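Local coordinates for Non-ribosomal peptide synthetase (Methanobrevibacter ruminantium, PDB 6VTJ), which probably releases a carrier-bound peptide by NAD(P)H-dependent reduction of its thioester, through a peptide carrier domain joined to a reductase domain, at residues N250-L262 and K309-L321. Residues are numbered along the deposited sequence; the frame is centred on the assembly and turned at random.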
ATOM      1  N   ASN A 250      28.240   2.567  -8.100  1.00 64.57           N
ATOM      2  CA  ASN A 250      28.157   1.288  -7.402  1.00 61.18           C
ATOM      3  C   ASN A 250      27.086   1.280  -6.310  1.00 54.23           C
ATOM      4  O   ASN A 250      27.245   0.596  -5.289  1.00 46.16           O
ATOM      5  CB  ASN A 250      29.509   0.934  -6.797  1.00 58.90           C
ATOM      6  CG  ASN A 250      30.073   2.063  -5.964  1.00 66.98           C
ATOM      7  OD1 ASN A 250      29.722   3.238  -6.166  1.00 65.76           O
ATOM      8  ND2 ASN A 250      30.948   1.722  -5.018  1.00 65.64           N
ATOM      9  N   ILE A 251      25.991   2.014  -6.499  1.00 52.10           N
ATOM     10  CA  ILE A 251      24.893   2.030  -5.535  1.00 42.32           C
ATOM     11  C   ILE A 251      23.691   1.352  -6.182  1.00 42.34           C
ATOM     12  O   ILE A 251      23.127   1.867  -7.157  1.00 47.35           O
ATOM     13  CB  ILE A 251      24.550   3.451  -5.071  1.00 39.32           C
ATOM     14  CG1 ILE A 251      25.782   4.133  -4.472  1.00 49.74           C
ATOM     15  CG2 ILE A 251      23.463   3.416  -4.011  1.00 36.76           C
ATOM     16  CD1 ILE A 251      25.545   5.584  -4.032  1.00 44.04           C
ATOM     17  N   LYS A 252      23.329   0.184  -5.655  1.00 40.95           N
ATOM     18  CA  LYS A 252      22.056  -0.462  -5.951  1.00 33.97           C
ATOM     19  C   LYS A 252      20.890   0.372  -5.419  1.00 33.44           C
ATOM     20  O   LYS A 252      20.972   0.941  -4.328  1.00 33.61           O
ATOM     21  CB  LYS A 252      22.002  -1.819  -5.256  1.00 33.93           C
ATOM     22  CG  LYS A 252      22.379  -3.030  -6.031  1.00 43.93           C
ATOM     23  CD  LYS A 252      21.910  -4.273  -5.263  1.00 39.54           C
ATOM     24  CE  LYS A 252      22.402  -4.257  -3.838  1.00 36.06           C
ATOM     25  NZ  LYS A 252      23.895  -4.273  -3.754  1.00 38.92           N
ATOM     26  N   TYR A 253      19.777   0.391  -6.155  1.00 27.74           N
ATOM     27  CA  TYR A 253      18.549   1.037  -5.702  1.00 30.01           C
ATOM     28  C   TYR A 253      17.429  -0.002  -5.675  1.00 28.45           C
ATOM     29  O   TYR A 253      17.010  -0.503  -6.722  1.00 28.27           O
ATOM     30  CB  TYR A 253      18.177   2.211  -6.602  1.00 30.50           C
ATOM     31  CG  TYR A 253      17.028   3.032  -6.049  1.00 30.47           C
ATOM     32  CD1 TYR A 253      15.708   2.681  -6.302  1.00 26.79           C
ATOM     33  CD2 TYR A 253      17.264   4.165  -5.269  1.00 30.43           C
ATOM     34  CE1 TYR A 253      14.659   3.433  -5.784  1.00 28.15           C
ATOM     35  CE2 TYR A 253      16.221   4.916  -4.763  1.00 25.65           C
ATOM     36  CZ  TYR A 253      14.927   4.543  -5.017  1.00 25.47           C
ATOM     37  OH  TYR A 253      13.882   5.302  -4.518  1.00 31.46           O
ATOM     38  N   VAL A 254      16.931  -0.312  -4.488  1.00 26.66           N
ATOM     39  CA  VAL A 254      15.855  -1.268  -4.291  1.00 23.98           C
ATOM     40  C   VAL A 254      14.597  -0.493  -3.931  1.00 27.52           C
ATOM     41  O   VAL A 254      14.516   0.114  -2.860  1.00 24.84           O
ATOM     42  CB  VAL A 254      16.206  -2.278  -3.203  1.00 24.73           C
ATOM     43  CG1 VAL A 254      15.047  -3.237  -3.015  1.00 21.95           C
ATOM     44  CG2 VAL A 254      17.495  -3.012  -3.586  1.00 25.85           C
ATOM     45  N   GLN A 255      13.611  -0.541  -4.812  1.00 24.75           N
ATOM     46  CA  GLN A 255      12.329   0.109  -4.614  1.00 26.62           C
ATOM     47  C   GLN A 255      11.345  -0.916  -4.062  1.00 25.42           C
ATOM     48  O   GLN A 255      11.206  -2.003  -4.628  1.00 24.50           O
ATOM     49  CB  GLN A 255      11.830   0.690  -5.946  1.00 23.10           C
ATOM     50  CG  GLN A 255      10.317   1.026  -5.994  1.00 27.27           C
ATOM     51  CD  GLN A 255       9.951   2.240  -5.156  1.00 24.48           C
ATOM     52  OE1 GLN A 255      10.734   2.689  -4.308  1.00 28.11           O
ATOM     53  NE2 GLN A 255       8.763   2.795  -5.405  1.00 26.82           N
ATOM     54  N   ILE A 256      10.681  -0.594  -2.955  1.00 26.83           N
ATOM     55  CA  ILE A 256       9.568  -1.413  -2.499  1.00 25.48           C
ATOM     56  C   ILE A 256       8.327  -0.931  -3.223  1.00 26.72           C
ATOM     57  O   ILE A 256       8.000   0.256  -3.179  1.00 25.74           O
ATOM     58  CB  ILE A 256       9.381  -1.335  -0.979  1.00 23.95           C
ATOM     59  CG1 ILE A 256      10.713  -1.593  -0.258  1.00 25.44           C
ATOM     60  CG2 ILE A 256       8.240  -2.261  -0.551  1.00 22.87           C
ATOM     61  CD1 ILE A 256      11.433  -2.921  -0.680  1.00 24.64           C
ATOM     62  N   SER A 257       7.649  -1.848  -3.907  1.00 30.22           N
ATOM     63  CA  SER A 257       6.505  -1.482  -4.729  1.00 27.20           C
ATOM     64  C   SER A 257       5.278  -2.263  -4.270  1.00 26.36           C
ATOM     65  O   SER A 257       5.263  -2.810  -3.163  1.00 26.63           O
ATOM     66  CB  SER A 257       6.805  -1.750  -6.208  1.00 27.73           C
ATOM     67  OG  SER A 257       5.863  -1.101  -7.068  1.00 26.68           O
ATOM     68  N   THR A 258       4.238  -2.302  -5.090  1.00 23.91           N
ATOM     69  CA  THR A 258       3.017  -3.004  -4.740  1.00 27.36           C
ATOM     70  C   THR A 258       2.638  -3.939  -5.878  1.00 28.04           C
ATOM     71  O   THR A 258       2.821  -3.611  -7.055  1.00 30.03           O
ATOM     72  CB  THR A 258       1.842  -2.023  -4.430  1.00 23.94           C
ATOM     73  OG1 THR A 258       0.630  -2.765  -4.276  1.00 23.87           O
ATOM     74  CG2 THR A 258       1.635  -1.004  -5.564  1.00 31.24           C
ATOM     75  N   ILE A 259       2.132  -5.115  -5.513  1.00 24.32           N
ATOM     76  CA  ILE A 259       1.576  -6.029  -6.497  1.00 26.66           C
ATOM     77  C   ILE A 259       0.389  -5.411  -7.221  1.00 28.61           C
ATOM     78  O   ILE A 259       0.028  -5.859  -8.316  1.00 31.19           O
ATOM     79  CB  ILE A 259       1.175  -7.356  -5.811  1.00 24.02           C
ATOM     80  CG1 ILE A 259       1.088  -8.498  -6.831  1.00 23.40           C
ATOM     81  CG2 ILE A 259      -0.153  -7.189  -5.030  1.00 24.37           C
ATOM     82  CD1 ILE A 259       2.396  -8.754  -7.563  1.00 26.19           C
ATOM     83  N   SER A 260      -0.239  -4.390  -6.636  1.00 28.25           N
ATOM     84  CA  SER A 260      -1.426  -3.790  -7.234  1.00 28.60           C
ATOM     85  C   SER A 260      -1.141  -3.038  -8.528  1.00 32.62           C
ATOM     86  O   SER A 260      -2.102  -2.586  -9.159  1.00 26.27           O
ATOM     87  CB  SER A 260      -2.095  -2.825  -6.252  1.00 27.55           C
ATOM     88  OG  SER A 260      -2.530  -3.528  -5.098  1.00 31.29           O
ATOM     89  N   VAL A 261       0.125  -2.879  -8.939  1.00 29.88           N
ATOM     90  CA  VAL A 261       0.356  -2.241 -10.232  1.00 26.51           C
ATOM     91  C   VAL A 261      -0.147  -3.127 -11.352  1.00 28.29           C
ATOM     92  O   VAL A 261      -0.543  -2.619 -12.401  1.00 26.88           O
ATOM     93  CB  VAL A 261       1.829  -1.841 -10.470  1.00 29.68           C
ATOM     94  CG1 VAL A 261       2.291  -0.821  -9.440  1.00 30.16           C
ATOM     95  CG2 VAL A 261       2.732  -3.059 -10.510  1.00 29.30           C
ATOM     96  N   LEU A 262      -0.158  -4.456 -11.160  1.00 28.78           N
ATOM     97  CA  LEU A 262      -0.887  -5.359 -12.055  1.00 25.65           C
ATOM     98  C   LEU A 262      -2.362  -5.313 -11.649  1.00 31.86           C
ATOM     99  O   LEU A 262      -2.894  -6.194 -10.973  1.00 31.10           O
ATOM    100  CB  LEU A 262      -0.320  -6.765 -11.988  1.00 27.06           C
ATOM    101  CG  LEU A 262       1.202  -6.799 -12.076  1.00 26.62           C
ATOM    102  CD1 LEU A 262       1.701  -8.223 -12.020  1.00 27.35           C
ATOM    103  CD2 LEU A 262       1.719  -6.091 -13.342  1.00 27.66           C
ATOM    104  N   LYS A 309      19.647   2.922 -18.206  1.00 40.63           N
ATOM    105  CA  LYS A 309      20.869   3.710 -18.305  1.00 38.80           C
ATOM    106  C   LYS A 309      22.039   3.111 -17.528  1.00 39.09           C
ATOM    107  O   LYS A 309      23.127   3.685 -17.541  1.00 43.23           O
ATOM    108  CB  LYS A 309      20.625   5.149 -17.832  1.00 43.51           C
ATOM    109  CG  LYS A 309      19.649   5.938 -18.686  1.00 41.42           C
ATOM    110  CD  LYS A 309      19.966   5.783 -20.171  1.00 42.35           C
ATOM    111  N   GLY A 310      21.858   1.985 -16.849  1.00 38.38           N
ATOM    112  CA  GLY A 310      22.980   1.305 -16.225  1.00 36.64           C
ATOM    113  C   GLY A 310      22.953   1.258 -14.712  1.00 36.63           C
ATOM    114  O   GLY A 310      23.858   0.654 -14.119  1.00 35.42           O
ATOM    115  N   LEU A 311      21.984   1.869 -14.055  1.00 30.54           N
ATOM    116  CA  LEU A 311      21.848   1.720 -12.603  1.00 37.12           C
ATOM    117  C   LEU A 311      21.423   0.294 -12.251  1.00 30.82           C
ATOM    118  O   LEU A 311      20.454  -0.217 -12.818  1.00 34.23           O
ATOM    119  CB  LEU A 311      20.812   2.713 -12.064  1.00 32.90           C
ATOM    120  CG  LEU A 311      20.791   2.889 -10.545  1.00 38.55           C
ATOM    121  CD1 LEU A 311      22.130   3.441 -10.046  1.00 33.42           C
ATOM    122  CD2 LEU A 311      19.638   3.784 -10.118  1.00 36.02           C
ATOM    123  N   PRO A 312      22.118  -0.381 -11.341  1.00 32.18           N
ATOM    124  CA  PRO A 312      21.591  -1.652 -10.813  1.00 34.57           C
ATOM    125  C   PRO A 312      20.390  -1.405  -9.903  1.00 33.91           C
ATOM    126  O   PRO A 312      20.467  -0.617  -8.957  1.00 30.54           O
ATOM    127  CB  PRO A 312      22.781  -2.232 -10.036  1.00 33.39           C
ATOM    128  CG  PRO A 312      23.605  -1.056  -9.689  1.00 32.42           C
ATOM    129  CD  PRO A 312      23.444  -0.056 -10.792  1.00 33.42           C
ATOM    130  N   VAL A 313      19.262  -2.073 -10.200  1.00 29.09           N
ATOM    131  CA  VAL A 313      18.014  -1.824  -9.484  1.00 31.60           C
ATOM    132  C   VAL A 313      17.272  -3.126  -9.225  1.00 32.33           C
ATOM    133  O   VAL A 313      17.450  -4.132  -9.923  1.00 26.97           O
ATOM    134  CB  VAL A 313      17.051  -0.869 -10.238  1.00 28.34           C
ATOM    135  CG1 VAL A 313      17.744   0.407 -10.685  1.00 31.02           C
ATOM    136  CG2 VAL A 313      16.436  -1.582 -11.432  1.00 28.46           C
ATOM    137  N   LYS A 314      16.421  -3.079  -8.193  1.00 26.72           N
ATOM    138  CA  LYS A 314      15.413  -4.091  -7.927  1.00 29.92           C
ATOM    139  C   LYS A 314      14.088  -3.413  -7.625  1.00 27.12           C
ATOM    140  O   LYS A 314      14.025  -2.337  -7.017  1.00 26.82           O
ATOM    141  CB  LYS A 314      15.773  -5.003  -6.745  1.00 28.00           C
ATOM    142  CG  LYS A 314      17.240  -5.371  -6.648  1.00 29.64           C
ATOM    143  CD  LYS A 314      17.446  -6.818  -6.953  1.00 26.52           C
ATOM    144  CE  LYS A 314      18.928  -7.190  -7.005  1.00 27.11           C
ATOM    145  NZ  LYS A 314      19.158  -7.878  -8.312  1.00 25.24           N
ATOM    146  N   ILE A 315      13.027  -4.065  -8.057  1.00 24.64           N
ATOM    147  CA  ILE A 315      11.679  -3.678  -7.709  1.00 28.18           C
ATOM    148  C   ILE A 315      11.047  -4.882  -7.020  1.00 26.49           C
ATOM    149  O   ILE A 315      10.898  -5.946  -7.629  1.00 27.50           O
ATOM    150  CB  ILE A 315      10.882  -3.235  -8.943  1.00 28.25           C
ATOM    151  CG1 ILE A 315      11.478  -1.927  -9.494  1.00 28.12           C
ATOM    152  CG2 ILE A 315       9.406  -3.089  -8.594  1.00 26.85           C
ATOM    153  CD1 ILE A 315      10.995  -1.551 -10.857  1.00 26.07           C
ATOM    154  N   ILE A 316      10.685  -4.713  -5.758  1.00 24.13           N
ATOM    155  CA  ILE A 316      10.129  -5.779  -4.940  1.00 28.27           C
ATOM    156  C   ILE A 316       8.671  -5.409  -4.693  1.00 23.83           C
ATOM    157  O   ILE A 316       8.375  -4.579  -3.828  1.00 27.74           O
ATOM    158  CB  ILE A 316      10.913  -5.948  -3.625  1.00 22.47           C
ATOM    159  CG1 ILE A 316      12.363  -6.388  -3.908  1.00 25.39           C
ATOM    160  CG2 ILE A 316      10.218  -6.942  -2.687  1.00 26.62           C
ATOM    161  CD1 ILE A 316      13.181  -6.628  -2.619  1.00 28.76           C
ATOM    162  N   ARG A 317       7.749  -6.010  -5.446  1.00 24.39           N
ATOM    163  CA  ARG A 317       6.321  -5.790  -5.219  1.00 28.34           C
ATOM    164  C   ARG A 317       5.837  -6.586  -4.007  1.00 25.90           C
ATOM    165  O   ARG A 317       5.947  -7.819  -3.979  1.00 27.04           O
ATOM    166  CB  ARG A 317       5.521  -6.178  -6.461  1.00 25.25           C
ATOM    167  CG  ARG A 317       5.866  -5.336  -7.670  1.00 26.21           C
ATOM    168  CD  ARG A 317       5.267  -5.901  -8.938  1.00 25.57           C
ATOM    169  NE  ARG A 317       5.528  -5.016 -10.067  1.00 25.48           N
ATOM    170  CZ  ARG A 317       5.559  -5.412 -11.330  1.00 28.32           C
ATOM    171  NH1 ARG A 317       5.344  -6.697 -11.627  1.00 26.77           N
ATOM    172  NH2 ARG A 317       5.796  -4.522 -12.295  1.00 27.38           N
ATOM    173  N   VAL A 318       5.282  -5.901  -3.015  1.00 26.08           N
ATOM    174  CA  VAL A 318       4.748  -6.574  -1.835  1.00 28.91           C
ATOM    175  C   VAL A 318       3.223  -6.529  -1.878  1.00 29.62           C
ATOM    176  O   VAL A 318       2.612  -5.829  -2.694  1.00 32.02           O
ATOM    177  CB  VAL A 318       5.309  -5.991  -0.513  1.00 29.84           C
ATOM    178  CG1 VAL A 318       6.838  -6.198  -0.453  1.00 24.22           C
ATOM    179  CG2 VAL A 318       4.922  -4.521  -0.315  1.00 26.01           C
ATOM    180  N   GLY A 319       2.605  -7.319  -1.008  1.00 27.71           N
ATOM    181  CA  GLY A 319       1.173  -7.496  -1.073  1.00 26.94           C
ATOM    182  C   GLY A 319       0.435  -6.954   0.132  1.00 28.29           C
ATOM    183  O   GLY A 319       0.470  -5.751   0.399  1.00 29.71           O
ATOM    184  N   ASN A 320      -0.222  -7.848   0.866  1.00 28.53           N
ATOM    185  CA  ASN A 320      -1.064  -7.508   2.017  1.00 29.01           C
ATOM    186  C   ASN A 320      -0.208  -7.607   3.280  1.00 29.10           C
ATOM    187  O   ASN A 320      -0.073  -8.678   3.880  1.00 26.09           O
ATOM    188  CB  ASN A 320      -2.270  -8.445   2.054  1.00 26.64           C
ATOM    189  CG  ASN A 320      -3.223  -8.170   3.221  1.00 28.76           C
ATOM    190  OD1 ASN A 320      -3.388  -7.035   3.671  1.00 28.01           O
ATOM    191  ND2 ASN A 320      -3.869  -9.222   3.696  1.00 26.04           N
ATOM    192  N   LEU A 321       0.354  -6.467   3.703  1.00 26.65           N
ATOM    193  CA  LEU A 321       1.329  -6.413   4.792  1.00 25.77           C
ATOM    194  C   LEU A 321       0.630  -6.600   6.136  1.00 26.33           C
ATOM    195  O   LEU A 321      -0.057  -5.689   6.618  1.00 27.10           O
ATOM    196  CB  LEU A 321       2.089  -5.090   4.761  1.00 23.41           C
ATOM    197  CG  LEU A 321       2.908  -4.821   3.498  1.00 22.85           C
ATOM    198  CD1 LEU A 321       3.708  -3.553   3.658  1.00 27.60           C
ATOM    199  CD2 LEU A 321       3.832  -5.992   3.174  1.00 22.80           C
TER
HETATM  200  O   HOH W   1       0.644  -3.837  -1.447  1.00 36.28           O
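The flat guanidinium group of Arg317 has one face under Val261 and Leu262: Val261 CG2 stands 3.4 Å from Arg317 NE, and the Leu262 methyls lie near NH1. Thr258 O lies oblique to the group, nearest the aliphatic chain at 3.6 Å from Arg317 CG. Arginine suits this buried place because its chain, extended from CG to NE (chi2 169°, chi3 176°), gives Ser257 CB and Ile259 CD1 aliphatic surface while its nitrogens reach Glu300 (a salt bridge), Thr281 O and His387. A leucine here would probably leave Glu300 without its charged mate and Val261 and Leu262 without the flat group they pack on. Ser257, small enough to sit beside Arg317 CG and Ile315 CG2, turns its hydroxyl to the same Glu300. Seven backbone bonds run in parallel register from Tyr253 N to Pro312 O through Ile259 N to Val318 O (2.9 Å). Branched Val254, Ile256, Ile316 and Val318 make up much of one face, where Val254 CG1 meets Ile316 CD1 at 3.9 Å; the Lys314 chain runs past Val254, its amine bonded to Ser383 O. At the strand ends, a water joins Thr258 OG1 to Val318 O and Gly319 O. The pair belongs to the parallel part of the mixed sheet of a Rossmann-type reductase domain, joined by a crossover through helix 291-308. That helix and helix 229-246 pack on the Tyr253, Gln255 and Val313 face, while strands 213-216 and 385-388 flank the pair.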